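Local coordinates for effector EagT6 (Pseudomonas aeruginosa, PDB 1TU1), which acts as a homodimeric helper in toxin delivery, essential for loading the toxin Tse6 onto the spike protein VgrG1a and so for its passage into target cells, at residues F40-D45 against A112-T117; A46-A51 against F106-P111; K66-F71 against L89-Q94; N80-A85 against T138-P143. One frame throughout, in Å; residues are numbered along the deposited sequence.

Contact 1: F40-D45 against A112-T117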
loop_
_atom_site.group_PDB
_atom_site.type_symbol
_atom_site.label_atom_id
_atom_site.label_comp_id
_atom_site.label_asym_id
_atom_site.label_seq_id
_atom_site.Cartn_x
_atom_site.Cartn_y
_atom_site.Cartn_z
ATOM N N PHE A 40 -10.344 -6.038 2.842
ATOM C CA PHE A 40 -10.130 -6.340 1.423
ATOM C C PHE A 40 -8.814 -5.658 1.081
ATOM O O PHE A 40 -8.715 -4.425 1.146
ATOM C CB PHE A 40 -11.255 -5.784 0.587
ATOM C CG PHE A 40 -11.078 -5.967 -0.895
ATOM C CD1 PHE A 40 -11.097 -7.234 -1.452
ATOM C CD2 PHE A 40 -10.837 -4.860 -1.727
ATOM C CE1 PHE A 40 -10.949 -7.413 -2.841
ATOM C CE2 PHE A 40 -10.670 -5.020 -3.122
ATOM C CZ PHE A 40 -10.713 -6.302 -3.674
ATOM N N VAL A 41 -7.818 -6.468 0.728
ATOM C CA VAL A 41 -6.445 -6.015 0.593
ATOM C C VAL A 41 -5.905 -6.393 -0.807
ATOM O O VAL A 41 -6.081 -7.520 -1.261
ATOM C CB VAL A 41 -5.574 -6.640 1.678
ATOM C CG1 VAL A 41 -4.104 -6.417 1.419
ATOM C CG2 VAL A 41 -5.971 -6.127 3.061
ATOM N N ILE A 42 -5.282 -5.433 -1.469
ATOM C CA ILE A 42 -4.641 -5.661 -2.767
ATOM C C ILE A 42 -3.155 -5.620 -2.557
ATOM O O ILE A 42 -2.619 -4.613 -2.027
ATOM C CB ILE A 42 -5.056 -4.608 -3.777
ATOM C CG1 ILE A 42 -6.591 -4.498 -3.836
ATOM C CG2 ILE A 42 -4.478 -4.955 -5.183
ATOM C CD1 ILE A 42 -7.068 -3.350 -4.707
ATOM N N SER A 43 -2.499 -6.699 -2.964
ATOM C CA SER A 43 -1.063 -6.868 -2.848
ATOM C C SER A 43 -0.484 -7.295 -4.222
ATOM O O SER A 43 -1.240 -7.487 -5.177
ATOM C CB SER A 43 -0.714 -7.874 -1.764
ATOM O OG SER A 43 -1.268 -9.148 -2.034
ATOM N N ARG A 44 0.845 -7.283 -4.320
ATOM C CA ARG A 44 1.578 -7.617 -5.547
ATOM C C ARG A 44 2.600 -8.703 -5.239
ATOM O O ARG A 44 3.196 -8.721 -4.156
ATOM C CB ARG A 44 2.358 -6.413 -6.082
ATOM C CG ARG A 44 1.515 -5.260 -6.555
ATOM C CD ARG A 44 1.166 -4.273 -5.435
ATOM N NE ARG A 44 0.284 -3.240 -5.942
ATOM C CZ ARG A 44 -0.702 -2.642 -5.296
ATOM N NH1 ARG A 44 -1.004 -2.974 -4.049
ATOM N NH2 ARG A 44 -1.400 -1.706 -5.956
ATOM N N ASP A 45 2.861 -9.575 -6.228
ATOM C CA ASP A 45 3.836 -10.649 -6.060
ATOM C C ASP A 45 4.634 -10.748 -7.374
ATOM O O ASP A 45 4.105 -11.195 -8.381
ATOM C CB ASP A 45 3.090 -11.943 -5.730
ATOM C CG ASP A 45 4.024 -13.139 -5.417
ATOM O OD1 ASP A 45 5.253 -13.054 -5.599
ATOM O OD2 ASP A 45 3.565 -14.215 -4.969
ATOM N N ALA A 112 4.140 -7.984 -12.091
ATOM C CA ALA A 112 3.779 -8.605 -10.809
ATOM C C ALA A 112 2.336 -9.068 -10.807
ATOM O O ALA A 112 1.437 -8.398 -11.369
ATOM C CB ALA A 112 4.038 -7.660 -9.643
ATOM N N VAL A 113 2.134 -10.253 -10.237
ATOM C CA VAL A 113 0.808 -10.810 -10.065
ATOM C C VAL A 113 0.046 -9.864 -9.121
ATOM O O VAL A 113 0.602 -9.452 -8.117
ATOM C CB VAL A 113 0.868 -12.232 -9.490
ATOM C CG1 VAL A 113 -0.507 -12.769 -9.128
ATOM C CG2 VAL A 113 1.548 -13.198 -10.502
ATOM N N LEU A 114 -1.173 -9.489 -9.490
ATOM C CA LEU A 114 -2.039 -8.674 -8.630
ATOM C C LEU A 114 -2.962 -9.605 -7.830
ATOM O O LEU A 114 -3.689 -10.423 -8.405
ATOM C CB LEU A 114 -2.853 -7.700 -9.459
ATOM C CG LEU A 114 -3.620 -6.602 -8.681
ATOM C CD1 LEU A 114 -2.634 -5.610 -8.077
ATOM C CD2 LEU A 114 -4.600 -5.916 -9.583
ATOM N N ILE A 115 -2.920 -9.467 -6.506
ATOM C CA ILE A 115 -3.627 -10.345 -5.581
ATOM C C ILE A 115 -4.634 -9.535 -4.793
ATOM O O ILE A 115 -4.277 -8.485 -4.231
ATOM C CB ILE A 115 -2.650 -11.006 -4.645
ATOM C CG1 ILE A 115 -1.654 -11.844 -5.447
ATOM C CG2 ILE A 115 -3.392 -11.923 -3.611
ATOM C CD1 ILE A 115 -0.559 -12.489 -4.643
ATOM N N THR A 116 -5.892 -9.979 -4.772
ATOM C CA THR A 116 -6.894 -9.360 -3.867
ATOM C C THR A 116 -7.325 -10.399 -2.854
ATOM O O THR A 116 -7.446 -11.599 -3.179
ATOM C CB THR A 116 -8.116 -8.830 -4.617
ATOM O OG1 THR A 116 -8.902 -9.928 -5.118
ATOM C CG2 THR A 116 -7.716 -8.009 -5.844
ATOM N N THR A 117 -7.514 -9.967 -1.601
ATOM C CA THR A 117 -7.778 -10.893 -0.528
ATOM C C THR A 117 -8.892 -10.320 0.343
ATOM O O THR A 117 -8.733 -9.233 0.911
ATOM C CB THR A 117 -6.534 -11.119 0.313
ATOM O OG1 THR A 117 -5.429 -11.598 -0.479
ATOM C CG2 THR A 117 -6.782 -12.227 1.356
HETATM O O HOH W 1 -3.936 -9.409 -1.125
#
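Leu114 lays CD1 against CG2 of Ile42 at 3.5 Å, a tight carbon pair, on one face of two neighbouring antiparallel strands, 38-45 and 113-120, inside the sheet of this DcrB-family, Mog1p/PsbP-like fold. CG of Leu114 is anti to its backbone N (chi1 -169°), and the two side chains cross obliquely. Farther along this face, CE1 of the Phe40 ring lies 3.6 Å from CB of Thr116. The second subunit covers the face: its Leu13 packs on Phe40, its Leu8 on Ile42 and Arg44, and its Glu10 forms a salt bridge with Arg44. Six backbone hydrogen bonds join Val41, Ser43 and Asp45 to Thr117, Ile115 and Val113; the straightest runs from Ile115 N to Ser43 O (171°). On the other face CD1 of Ile115 reaches CB of Asp45, whose carboxylate is held by Ser47 and Tyr56. A water there donates to Val41 O at 2.9 Å and also hydrogen-bonds to Ser43 OG and to Thr117 OG1, which hydrogen-bonds as well to Gln104 NE2 of strand 98-107.

Contact 2: A46-A51 against F106-P111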
loop_
_atom_site.group_PDB
_atom_site.type_symbol
_atom_site.label_atom_id
_atom_site.label_comp_id
_atom_site.label_asym_id
_atom_site.label_seq_id
_atom_site.Cartn_x
_atom_site.Cartn_y
_atom_site.Cartn_z
ATOM N N ALA A 46 5.890 -10.304 -7.335
ATOM C CA ALA A 46 6.758 -10.295 -8.507
ATOM C C ALA A 46 7.593 -11.590 -8.671
ATOM O O ALA A 46 8.530 -11.627 -9.471
ATOM C CB ALA A 46 7.658 -9.088 -8.475
ATOM N N SER A 47 7.227 -12.635 -7.948
ATOM C CA SER A 47 7.991 -13.888 -7.930
ATOM C C SER A 47 7.630 -14.870 -9.073
ATOM O O SER A 47 8.241 -15.936 -9.178
ATOM C CB SER A 47 7.816 -14.602 -6.586
ATOM O OG SER A 47 6.515 -15.153 -6.433
ATOM N N GLN A 48 6.629 -14.559 -9.888
ATOM C CA GLN A 48 6.228 -15.472 -10.953
ATOM C C GLN A 48 7.390 -15.639 -11.922
ATOM O O GLN A 48 7.727 -16.753 -12.295
ATOM C CB GLN A 48 4.993 -14.980 -11.715
ATOM C CG GLN A 48 4.754 -15.786 -13.020
ATOM C CD GLN A 48 3.490 -15.425 -13.751
ATOM O OE1 GLN A 48 2.810 -14.434 -13.418
ATOM N NE2 GLN A 48 3.143 -16.235 -14.743
ATOM N N GLY A 49 7.977 -14.511 -12.326
ATOM C CA GLY A 49 9.035 -14.495 -13.326
ATOM C C GLY A 49 8.548 -15.084 -14.645
ATOM O O GLY A 49 7.464 -14.767 -15.111
ATOM N N ASP A 50 9.325 -15.959 -15.247
ATOM C CA ASP A 50 8.922 -16.529 -16.534
ATOM C C ASP A 50 8.246 -17.899 -16.393
ATOM O O ASP A 50 7.996 -18.586 -17.387
ATOM C CB ASP A 50 10.128 -16.548 -17.489
ATOM C CG ASP A 50 10.436 -15.168 -18.065
ATOM O OD1 ASP A 50 9.516 -14.305 -18.160
ATOM O OD2 ASP A 50 11.573 -14.849 -18.465
ATOM N N ALA A 51 7.911 -18.285 -15.167
ATOM C CA ALA A 51 7.146 -19.510 -14.944
ATOM C C ALA A 51 5.699 -19.378 -15.444
ATOM O O ALA A 51 5.109 -18.274 -15.395
ATOM C CB ALA A 51 7.154 -19.878 -13.505
ATOM N N PHE A 106 -5.883 -14.350 -7.556
ATOM C CA PHE A 106 -4.584 -14.083 -8.143
ATOM C C PHE A 106 -4.829 -13.724 -9.577
ATOM O O PHE A 106 -5.488 -14.488 -10.302
ATOM C CB PHE A 106 -3.712 -15.320 -8.055
ATOM C CG PHE A 106 -3.445 -15.777 -6.668
ATOM C CD1 PHE A 106 -2.256 -15.443 -6.043
ATOM C CD2 PHE A 106 -4.373 -16.543 -5.973
ATOM C CE1 PHE A 106 -1.976 -15.877 -4.751
ATOM C CE2 PHE A 106 -4.100 -16.992 -4.663
ATOM C CZ PHE A 106 -2.905 -16.650 -4.051
ATOM N N ILE A 107 -4.348 -12.549 -9.997
ATOM C CA ILE A 107 -4.551 -12.081 -11.357
ATOM C C ILE A 107 -3.198 -11.941 -12.035
ATOM O O ILE A 107 -2.370 -11.133 -11.635
ATOM C CB ILE A 107 -5.294 -10.729 -11.412
ATOM C CG1 ILE A 107 -6.576 -10.769 -10.569
ATOM C CG2 ILE A 107 -5.574 -10.340 -12.881
ATOM C CD1 ILE A 107 -7.293 -9.444 -10.499
ATOM N N GLU A 108 -2.977 -12.748 -13.065
ATOM C CA GLU A 108 -1.733 -12.700 -13.811
ATOM C C GLU A 108 -1.555 -11.314 -14.427
ATOM O O GLU A 108 -2.398 -10.852 -15.147
ATOM C CB GLU A 108 -1.702 -13.730 -14.950
ATOM C CG GLU A 108 -0.281 -13.847 -15.486
ATOM C CD GLU A 108 -0.111 -14.838 -16.638
ATOM O OE1 GLU A 108 -1.095 -15.142 -17.364
ATOM O OE2 GLU A 108 1.042 -15.277 -16.784
ATOM N N ARG A 109 -0.410 -10.708 -14.157
ATOM C CA ARG A 109 0.015 -9.474 -14.793
ATOM C C ARG A 109 1.534 -9.389 -14.713
ATOM O O ARG A 109 2.157 -9.983 -13.853
ATOM C CB ARG A 109 -0.599 -8.280 -14.045
ATOM C CG ARG A 109 -0.401 -6.931 -14.648
ATOM C CD ARG A 109 -1.305 -5.848 -14.008
ATOM N NE ARG A 109 -1.265 -4.614 -14.779
ATOM C CZ ARG A 109 -0.253 -3.749 -14.796
ATOM N NH1 ARG A 109 0.811 -3.925 -14.049
ATOM N NH2 ARG A 109 -0.312 -2.678 -15.569
ATOM N N ARG A 110 2.110 -8.582 -15.591
ATOM C CA ARG A 110 3.531 -8.253 -15.538
ATOM C C ARG A 110 3.676 -6.777 -15.208
ATOM O O ARG A 110 2.911 -5.960 -15.706
ATOM C CB ARG A 110 4.157 -8.511 -16.901
ATOM C CG ARG A 110 4.136 -9.939 -17.267
ATOM C CD ARG A 110 5.087 -10.709 -16.419
ATOM N NE ARG A 110 5.016 -12.137 -16.683
ATOM C CZ ARG A 110 5.520 -13.045 -15.871
ATOM N NH1 ARG A 110 6.129 -12.661 -14.758
ATOM N NH2 ARG A 110 5.425 -14.345 -16.183
ATOM N N PRO A 111 4.643 -6.413 -14.380
ATOM C CA PRO A 111 5.689 -7.292 -13.864
ATOM C C PRO A 111 5.359 -8.104 -12.620
ATOM O O PRO A 111 6.238 -8.827 -12.140
ATOM C CB PRO A 111 6.787 -6.281 -13.518
ATOM C CG PRO A 111 5.979 -5.104 -13.000
ATOM C CD PRO A 111 4.799 -5.034 -13.886
HETATM O O HOH W 2 3.949 -11.916 -13.130
HETATM O O HOH W 3 5.617 -11.907 -11.216
HETATM O O HOH W 4 4.624 -16.809 -18.099
#
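Gln48 is the buried residue through which the loop after strand 38-45 meets the residues that follow strand 98-107, at a type II' beta turn running from Gln48 to Ala51. Its side chain, with CG anti to the backbone N (chi1 168°), stretches out fully so that the terminal amide comes between its own turn and Glu108. There NE2 gives one hydrogen to Ala51 O at 2.9 Å, nearly along the C=O axis, and the other to Glu108 OE2 at 3.1 Å. Both acceptors lie near the amide plane, so the two bonds fix the rotation of the group, although the carboxylate is met from above its own plane. Phe53 of the following helix packs on both Gln48 and Glu108, and Val113 also touches Gln48.

The outer side is looser and wetter. Arg110, its chain bent at chi2 (-70°), brings its guanidinium across the Gln48 side chain, with OE1 over one face, but its position against Gly49 is too close in the model to support any detailed reading. Ala46 CB lies 3.9 Å from Pro111 O, just beyond the cis peptide between Arg110 and Pro111. Waters bridge the two segments: one is held weakly by Gln48 N, and another lies between Gln48 OE1, 2.8 Å away, and Arg109 O, within hydrogen-bonding distance of both.

Contact 3: K66-F71 against L89-Q94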
loop_
_atom_site.group_PDB
_atom_site.type_symbol
_atom_site.label_atom_id
_atom_site.label_comp_id
_atom_site.label_asym_id
_atom_site.label_seq_id
_atom_site.Cartn_x
_atom_site.Cartn_y
_atom_site.Cartn_z
ATOM N N LYS A 66 1.509 -25.859 3.425
ATOM C CA LYS A 66 2.690 -26.158 4.242
ATOM C C LYS A 66 2.917 -25.150 5.386
ATOM O O LYS A 66 3.526 -25.491 6.401
ATOM C CB LYS A 66 3.962 -26.254 3.387
ATOM C CG LYS A 66 3.952 -27.224 2.165
ATOM C CD LYS A 66 2.882 -28.346 2.167
ATOM C CE LYS A 66 2.430 -28.657 0.740
ATOM N NZ LYS A 66 1.433 -29.759 0.645
ATOM N N GLN A 67 2.432 -23.922 5.233
ATOM C CA GLN A 67 2.788 -22.839 6.151
ATOM C C GLN A 67 1.640 -22.328 7.019
ATOM O O GLN A 67 1.905 -21.657 8.005
ATOM C CB GLN A 67 3.415 -21.656 5.392
ATOM C CG GLN A 67 4.838 -21.935 4.900
ATOM C CD GLN A 67 5.384 -20.860 3.959
ATOM O OE1 GLN A 67 6.416 -20.239 4.240
ATOM N NE2 GLN A 67 4.712 -20.658 2.837
ATOM N N LEU A 68 0.393 -22.616 6.654
ATOM C CA LEU A 68 -0.764 -22.096 7.383
ATOM C C LEU A 68 -1.447 -23.207 8.186
ATOM O O LEU A 68 -2.118 -24.070 7.612
ATOM C CB LEU A 68 -1.779 -21.444 6.438
ATOM C CG LEU A 68 -1.298 -20.295 5.538
ATOM C CD1 LEU A 68 -2.418 -19.856 4.636
ATOM C CD2 LEU A 68 -0.798 -19.123 6.361
ATOM N N PRO A 69 -1.293 -23.183 9.514
ATOM C CA PRO A 69 -1.966 -24.161 10.375
ATOM C C PRO A 69 -3.446 -24.240 10.073
ATOM O O PRO A 69 -4.088 -23.210 9.895
ATOM C CB PRO A 69 -1.735 -23.607 11.789
ATOM C CG PRO A 69 -0.469 -22.853 11.697
ATOM C CD PRO A 69 -0.468 -22.241 10.298
ATOM N N GLY A 70 -3.971 -25.456 9.980
ATOM C CA GLY A 70 -5.395 -25.671 9.779
ATOM C C GLY A 70 -5.877 -25.355 8.374
ATOM O O GLY A 70 -7.077 -25.262 8.146
ATOM N N PHE A 71 -4.953 -25.201 7.427
ATOM C CA PHE A 71 -5.333 -24.825 6.065
ATOM C C PHE A 71 -6.328 -25.837 5.485
ATOM O O PHE A 71 -6.130 -27.043 5.616
ATOM C CB PHE A 71 -4.114 -24.720 5.149
ATOM C CG PHE A 71 -4.470 -24.502 3.705
ATOM C CD1 PHE A 71 -4.737 -23.227 3.227
ATOM C CD2 PHE A 71 -4.553 -25.572 2.823
ATOM C CE1 PHE A 71 -5.074 -23.022 1.897
ATOM C CE2 PHE A 71 -4.898 -25.360 1.481
ATOM C CZ PHE A 71 -5.159 -24.088 1.028
ATOM N N LEU A 89 -9.250 -18.636 -4.974
ATOM C CA LEU A 89 -9.153 -19.671 -3.968
ATOM C C LEU A 89 -9.921 -19.252 -2.727
ATOM O O LEU A 89 -9.543 -18.261 -2.073
ATOM C CB LEU A 89 -7.717 -19.889 -3.542
ATOM C CG LEU A 89 -6.724 -20.358 -4.594
ATOM C CD1 LEU A 89 -5.377 -20.409 -3.943
ATOM C CD2 LEU A 89 -7.122 -21.740 -5.162
ATOM N N ASP A 90 -10.986 -19.996 -2.416
ATOM C CA ASP A 90 -11.712 -19.859 -1.159
ATOM C C ASP A 90 -11.148 -20.854 -0.194
ATOM O O ASP A 90 -11.179 -22.061 -0.442
ATOM C CB ASP A 90 -13.191 -20.116 -1.352
ATOM C CG ASP A 90 -13.828 -19.098 -2.239
ATOM O OD1 ASP A 90 -13.316 -17.953 -2.288
ATOM O OD2 ASP A 90 -14.823 -19.332 -2.947
ATOM N N TYR A 91 -10.574 -20.355 0.894
ATOM C CA TYR A 91 -9.990 -21.227 1.890
ATOM C C TYR A 91 -10.062 -20.666 3.298
ATOM O O TYR A 91 -10.311 -19.477 3.494
ATOM C CB TYR A 91 -8.562 -21.583 1.533
ATOM C CG TYR A 91 -7.515 -20.467 1.514
ATOM C CD1 TYR A 91 -6.706 -20.219 2.629
ATOM C CD2 TYR A 91 -7.255 -19.744 0.345
ATOM C CE1 TYR A 91 -5.718 -19.250 2.602
ATOM C CE2 TYR A 91 -6.271 -18.772 0.300
ATOM C CZ TYR A 91 -5.502 -18.524 1.422
ATOM O OH TYR A 91 -4.514 -17.567 1.378
ATOM N N GLN A 92 -9.851 -21.556 4.262
ATOM C CA GLN A 92 -9.759 -21.182 5.657
ATOM C C GLN A 92 -8.434 -21.647 6.209
ATOM O O GLN A 92 -7.801 -22.576 5.663
ATOM C CB GLN A 92 -10.950 -21.738 6.464
ATOM C CG GLN A 92 -10.933 -23.252 6.790
ATOM C CD GLN A 92 -12.135 -23.685 7.676
ATOM O OE1 GLN A 92 -13.296 -23.663 7.236
ATOM N NE2 GLN A 92 -11.846 -24.062 8.923
ATOM N N TRP A 93 -7.983 -20.962 7.253
ATOM C CA TRP A 93 -6.900 -21.455 8.081
ATOM C C TRP A 93 -7.063 -20.955 9.532
ATOM O O TRP A 93 -7.951 -20.148 9.826
ATOM C CB TRP A 93 -5.528 -21.080 7.515
ATOM C CG TRP A 93 -5.232 -19.611 7.490
ATOM C CD1 TRP A 93 -5.855 -18.659 6.721
ATOM C CD2 TRP A 93 -4.235 -18.916 8.249
ATOM N NE1 TRP A 93 -5.300 -17.423 6.955
ATOM C CE2 TRP A 93 -4.306 -17.549 7.887
ATOM C CE3 TRP A 93 -3.296 -19.300 9.210
ATOM C CZ2 TRP A 93 -3.482 -16.582 8.448
ATOM C CZ3 TRP A 93 -2.463 -18.323 9.764
ATOM C CH2 TRP A 93 -2.567 -16.985 9.372
ATOM N N GLN A 94 -6.205 -21.450 10.414
ATOM C CA GLN A 94 -6.300 -21.163 11.839
ATOM C C GLN A 94 -5.178 -20.233 12.248
ATOM O O GLN A 94 -4.026 -20.644 12.384
ATOM C CB GLN A 94 -6.233 -22.454 12.674
ATOM C CG GLN A 94 -6.364 -22.230 14.199
ATOM C CD GLN A 94 -6.106 -23.506 15.007
ATOM O OE1 GLN A 94 -4.952 -23.803 15.374
ATOM N NE2 GLN A 94 -7.171 -24.262 15.274
HETATM O O HOH W 5 -9.067 -24.193 9.638
#
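Leu68 sets CD2 over the six-membered ring of Trp93, 3.8 Å from its centroid and 10° off the ring normal, a CH-pi contact. Its other methyl, CD1, turns to the neighbouring aromatic residue and lies 3.9 Å from CE1 of Tyr91. Phe71 meets the same tyrosine: its CE1 comes to 3.3 Å from Tyr91 CD1, and the two rings are inclined at 51°, an oblique pair. Tyr91 and Trp93 both hold CG in the crowded position between backbone N and carbonyl carbon (chi1 65° for each), and both rings meet Leu68.

Backbone bonds place these groups. Leu68 is the first residue to leave the helix and opens a type II beta turn closed by Phe71 N to Leu68 O, with Gly70 taking the positive phi. The turn is tied to the strand by a nearly straight bond from Gln94 N to Pro69 O, 2.8 Å long and in the carbonyl plane. A water bridges Gly70 O and Gln92 NE2 nearby. Farther out, Tyr91 OH hydrogen-bonds to Gln104 on the adjoining strand 98-107, which secures the far end of its ring.

The contact thus fastens the connection from helix 53-67 into edge strand 72-81 against strand 84-95; Phe71 also packs back on Leu61, Ala64 and Glu65 of the helix, and strand 98-107 flanks strand 84-95 on its other side.

Contact 4: N80-A85 against T138-P143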
loop_
_atom_site.group_PDB
_atom_site.type_symbol
_atom_site.label_atom_id
_atom_site.label_comp_id
_atom_site.label_asym_id
_atom_site.label_seq_id
_atom_site.Cartn_x
_atom_site.Cartn_y
_atom_site.Cartn_z
ATOM N N ASN A 80 -11.395 -15.808 -16.012
ATOM C CA ASN A 80 -10.824 -14.804 -16.863
ATOM C C ASN A 80 -11.339 -13.434 -16.441
ATOM O O ASN A 80 -12.552 -13.234 -16.362
ATOM C CB ASN A 80 -11.248 -15.074 -18.301
ATOM C CG ASN A 80 -10.703 -14.054 -19.255
ATOM O OD1 ASN A 80 -11.176 -12.926 -19.298
ATOM N ND2 ASN A 80 -9.685 -14.445 -20.035
ATOM N N ILE A 81 -10.427 -12.485 -16.219
ATOM C CA ILE A 81 -10.803 -11.110 -15.892
ATOM C C ILE A 81 -10.263 -10.194 -16.962
ATOM O O ILE A 81 -9.061 -9.918 -17.005
ATOM C CB ILE A 81 -10.270 -10.732 -14.481
ATOM C CG1 ILE A 81 -10.982 -11.580 -13.426
ATOM C CG2 ILE A 81 -10.469 -9.231 -14.202
ATOM C CD1 ILE A 81 -10.407 -11.474 -12.048
ATOM N N HIS A 82 -11.143 -9.757 -17.857
ATOM C CA HIS A 82 -10.768 -8.863 -18.956
ATOM C C HIS A 82 -9.525 -9.363 -19.687
ATOM O O HIS A 82 -8.594 -8.603 -19.966
ATOM C CB HIS A 82 -10.530 -7.435 -18.469
ATOM C CG HIS A 82 -11.737 -6.799 -17.857
ATOM N ND1 HIS A 82 -12.723 -6.190 -18.610
ATOM C CD2 HIS A 82 -12.109 -6.657 -16.563
ATOM C CE1 HIS A 82 -13.652 -5.705 -17.804
ATOM N NE2 HIS A 82 -13.306 -5.981 -16.556
ATOM N N GLY A 83 -9.529 -10.656 -19.972
ATOM C CA GLY A 83 -8.489 -11.300 -20.756
ATOM C C GLY A 83 -7.332 -11.788 -19.931
ATOM O O GLY A 83 -6.497 -12.505 -20.451
ATOM N N HIS A 84 -7.258 -11.379 -18.659
ATOM C CA HIS A 84 -6.201 -11.802 -17.759
ATOM C C HIS A 84 -6.573 -13.122 -17.095
ATOM O O HIS A 84 -7.662 -13.278 -16.560
ATOM C CB HIS A 84 -5.951 -10.761 -16.666
ATOM C CG HIS A 84 -5.462 -9.445 -17.167
ATOM N ND1 HIS A 84 -6.146 -8.696 -18.107
ATOM C CD2 HIS A 84 -4.332 -8.759 -16.882
ATOM C CE1 HIS A 84 -5.455 -7.599 -18.365
ATOM N NE2 HIS A 84 -4.349 -7.615 -17.639
ATOM N N ALA A 85 -5.648 -14.070 -17.106
ATOM C CA ALA A 85 -5.814 -15.295 -16.347
ATOM C C ALA A 85 -5.869 -15.000 -14.834
ATOM O O ALA A 85 -5.058 -14.242 -14.294
ATOM C CB ALA A 85 -4.674 -16.256 -16.638
ATOM N N THR A 138 -16.147 -5.168 -10.858
ATOM C CA THR A 138 -15.754 -3.927 -11.512
ATOM C C THR A 138 -14.249 -3.779 -11.713
ATOM O O THR A 138 -13.836 -2.814 -12.312
ATOM C CB THR A 138 -16.222 -2.697 -10.699
ATOM O OG1 THR A 138 -15.520 -2.642 -9.436
ATOM C CG2 THR A 138 -17.704 -2.797 -10.359
ATOM N N LEU A 139 -13.430 -4.685 -11.182
ATOM C CA LEU A 139 -11.970 -4.545 -11.337
ATOM C C LEU A 139 -11.545 -4.688 -12.806
ATOM O O LEU A 139 -11.714 -5.754 -13.397
ATOM C CB LEU A 139 -11.231 -5.563 -10.493
ATOM C CG LEU A 139 -9.722 -5.355 -10.307
ATOM C CD1 LEU A 139 -9.322 -5.981 -9.012
ATOM C CD2 LEU A 139 -8.919 -5.990 -11.449
ATOM N N VAL A 140 -10.979 -3.622 -13.370
ATOM C CA VAL A 140 -10.393 -3.671 -14.704
ATOM C C VAL A 140 -8.874 -3.551 -14.637
ATOM O O VAL A 140 -8.346 -2.489 -14.294
ATOM C CB VAL A 140 -10.993 -2.588 -15.613
ATOM C CG1 VAL A 140 -10.446 -2.690 -17.036
ATOM C CG2 VAL A 140 -12.514 -2.680 -15.591
ATOM N N PRO A 141 -8.150 -4.632 -14.943
ATOM C CA PRO A 141 -6.688 -4.543 -15.008
ATOM C C PRO A 141 -6.254 -3.484 -16.016
ATOM O O PRO A 141 -6.909 -3.274 -17.047
ATOM C CB PRO A 141 -6.257 -5.962 -15.424
ATOM C CG PRO A 141 -7.376 -6.842 -15.017
ATOM C CD PRO A 141 -8.616 -6.011 -15.177
ATOM N N ARG A 142 -5.198 -2.764 -15.678
ATOM C CA ARG A 142 -4.650 -1.743 -16.552
ATOM C C ARG A 142 -3.586 -2.381 -17.458
ATOM O O ARG A 142 -2.748 -3.146 -16.987
ATOM C CB ARG A 142 -4.023 -0.625 -15.724
ATOM C CG ARG A 142 -3.547 0.577 -16.529
ATOM C CD ARG A 142 -2.958 1.717 -15.688
ATOM N NE ARG A 142 -3.992 2.605 -15.143
ATOM C CZ ARG A 142 -4.663 2.400 -14.008
ATOM N NH1 ARG A 142 -4.431 1.339 -13.256
ATOM N NH2 ARG A 142 -5.580 3.266 -13.608
ATOM N N PRO A 143 -3.620 -2.089 -18.754
ATOM C CA PRO A 143 -2.529 -2.524 -19.649
ATOM C C PRO A 143 -1.127 -2.147 -19.136
ATOM O O PRO A 143 -0.972 -1.129 -18.468
ATOM C CB PRO A 143 -2.859 -1.821 -20.966
ATOM C CG PRO A 143 -4.337 -1.690 -20.936
ATOM C CD PRO A 143 -4.677 -1.376 -19.490
HETATM O O HOH W 6 -2.255 -6.002 -17.919
#
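His82 projects from the tip of a beta hairpin toward the segment 138-143. Its CB lies 4.1 Å from Pro141 CD, and with CG anti to the carbonyl carbon (chi1 -62°) the side chain crosses the proline at about a right angle, CG 4.2 Å from Pro141 CD. CD2 then has Leu139 O near the ring plane at 3.3 Å, and at the tip NE2 meets Val140 CG2 at 3.5 Å. Val140 CG1 stands over the centre of the imidazole, only 4° off its normal, in a CH-pi contact. His84 takes the other end of Pro141: CB of the proline sits over the His84 ring, 3.5 Å from its centroid, while CD of the same proline packs on CG2 of Ile81. ND1 of His84 donates to His82 O, which fixes the ring's rotation, and a water links NE2 to Arg142 O. Asn80, just before the turn, accepts through OD1 from Gly83 N, an Asx motif. Val140 and Pro141 pair with an antiparallel strand of the second subunit, whose Asp12 forms a salt bridge with Arg142. Strands 72-81 and 84-95 form a tight beta hairpin whose connection, Ile81 to His84, is a type I' turn.

How the contacts relate
All four contacts reach the six-stranded antiparallel sheet. Contact 1 lies about 4 Å from the chain's centre in space, 11 Å from contact 2 and 13 Å from contact 4 between centres; contacts 3 and 4 are farthest apart, about 27 Å, on opposite sides of the chain's centre. Along the sequence contact 3 is nested within the loop closed by contact 2, and that within contact 1's, whereas contact 4 crosses all three. Contacts 1 and 2 meet between strands 113-120 and 98-107; contacts 3 and 4 share strand 84-95. Contacts 1 and 4 border the second subunit: one face of the sheet and the C-terminal segment, whose strand 140-141 pairs across the interface, take part in the dimer.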